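Local coordinates for effector protein HopAB2 (Pseudomonas syringae pv. tomato, PDB 3TL8) that acts as a type III effector that suppresses plant immunity in susceptible hosts and triggers resistance in tomato when the Pto protein recognises it, at residues A30-R33 with N34-N37. Residues are numbered along the deposited sequence; the frame is centred on the assembly and turned at random.
Sequences AAMR and NRGN
A30 and N34 begin a run of four i to i+4 backbone hydrogen bonds along one continuous helix. N34 N donates to A30 O at 2.7 Å. R35 N donates to A31 O at 2.9 Å. G36 N donates to M32 O at 3.2 Å. N37 N donates to R33 O at 3.1 Å. All four are fairly straight, as in a regular alpha helix.

R35 folds back beside M32. Its CG is anti to the backbone N (chi1 -171°), and a bend at chi3 of 55° turns the guanidinium toward the preceding turn. R35 NH2 then lies 3.7 Å from M32 CG, and the two side chains cross at a slant. R33 and N37 run side by side in the same direction. Their closest side-chain atoms, R33 CG and N37 ND2, are 4.0 Å apart. The N37 amide and the R33 guanidinium are inclined by 30°. The amides of N34 and N37 each lie near the carbonyl one turn back, but neither ND2 is well aimed for a bond.

R33 NH2 makes a hydrogen bond to a modified side chain of the chain of another protein, and M32 packs on a polar side chain of that chain. This part of the BAK1-binding domain therefore meets another protein directly. This N-terminal end of helix 29-49 projects from the body, where the later part of the helix joins helices 54-65, 73-81 and 98-109.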
loop_
_atom_site.group_PDB
_atom_site.type_symbol
_atom_site.label_atom_id
_atom_site.label_comp_id
_atom_site.label_asym_id
_atom_site.label_seq_id
_atom_site.Cartn_x
_atom_site.Cartn_y
_atom_site.Cartn_z
ATOM N N ALA B 30 -19.494 -2.777 -7.710
ATOM C CA ALA B 30 -19.602 -2.937 -9.164
ATOM C C ALA B 30 -19.994 -1.630 -9.858
ATOM O O ALA B 30 -19.376 -1.227 -10.844
ATOM C CB ALA B 30 -20.579 -4.036 -9.519
ATOM N N ALA B 31 -21.013 -0.962 -9.333
ATOM C CA ALA B 31 -21.431 0.315 -9.901
ATOM C C ALA B 31 -20.268 1.286 -9.933
ATOM O O ALA B 31 -20.024 1.930 -10.952
ATOM C CB ALA B 31 -22.596 0.903 -9.114
ATOM N N MET B 32 -19.546 1.382 -8.819
ATOM C CA MET B 32 -18.447 2.332 -8.703
ATOM C C MET B 32 -17.420 2.051 -9.781
ATOM O O MET B 32 -16.868 2.963 -10.401
ATOM C CB MET B 32 -17.778 2.218 -7.334
ATOM C CG MET B 32 -18.515 2.919 -6.210
ATOM S SD MET B 32 -17.678 2.736 -4.619
ATOM C CE MET B 32 -16.339 3.923 -4.768
ATOM N N ARG B 33 -17.171 0.764 -9.968
ATOM C CA ARG B 33 -16.185 0.264 -10.905
ATOM C C ARG B 33 -16.668 0.507 -12.332
ATOM O O ARG B 33 -15.889 0.843 -13.219
ATOM C CB ARG B 33 -16.012 -1.229 -10.648
ATOM C CG ARG B 33 -15.160 -1.973 -11.628
ATOM C CD ARG B 33 -15.509 -3.470 -11.581
ATOM N NE ARG B 33 -15.320 -4.094 -10.261
ATOM C CZ ARG B 33 -16.223 -4.879 -9.671
ATOM N NH1 ARG B 33 -17.379 -5.127 -10.275
ATOM N NH2 ARG B 33 -15.979 -5.423 -8.482
ATOM N N ASN B 34 -17.964 0.330 -12.545
ATOM C CA ASN B 34 -18.540 0.543 -13.856
ATOM C C ASN B 34 -18.428 2.007 -14.267
ATOM O O ASN B 34 -18.095 2.320 -15.404
ATOM C CB ASN B 34 -19.998 0.069 -13.886
ATOM C CG ASN B 34 -20.114 -1.441 -13.903
ATOM O OD1 ASN B 34 -19.201 -2.135 -14.349
ATOM N ND2 ASN B 34 -21.239 -1.959 -13.423
ATOM N N ARG B 35 -18.687 2.897 -13.315
ATOM C CA ARG B 35 -18.677 4.327 -13.573
ATOM C C ARG B 35 -17.289 4.796 -13.959
ATOM O O ARG B 35 -17.130 5.590 -14.884
ATOM C CB ARG B 35 -19.187 5.090 -12.351
ATOM C CG ARG B 35 -19.430 6.566 -12.588
ATOM C CD ARG B 35 -20.233 7.173 -11.446
ATOM N NE ARG B 35 -19.603 6.934 -10.149
ATOM C CZ ARG B 35 -20.053 6.075 -9.236
ATOM N NH1 ARG B 35 -21.157 5.372 -9.461
ATOM N NH2 ARG B 35 -19.401 5.922 -8.090
ATOM N N GLY B 36 -16.284 4.283 -13.261
ATOM C CA GLY B 36 -14.898 4.620 -13.541
ATOM C C GLY B 36 -14.485 4.136 -14.912
ATOM O O GLY B 36 -13.782 4.837 -15.633
ATOM N N ASN B 37 -14.915 2.930 -15.269
ATOM C CA ASN B 37 -14.659 2.397 -16.604
ATOM C C ASN B 37 -15.380 3.214 -17.679
ATOM O O ASN B 37 -14.888 3.364 -18.807
ATOM C CB ASN B 37 -15.077 0.923 -16.705
ATOM C CG ASN B 37 -14.205 0.008 -15.859
ATOM O OD1 ASN B 37 -13.056 0.330 -15.554
ATOM N ND2 ASN B 37 -14.754 -1.138 -15.470
#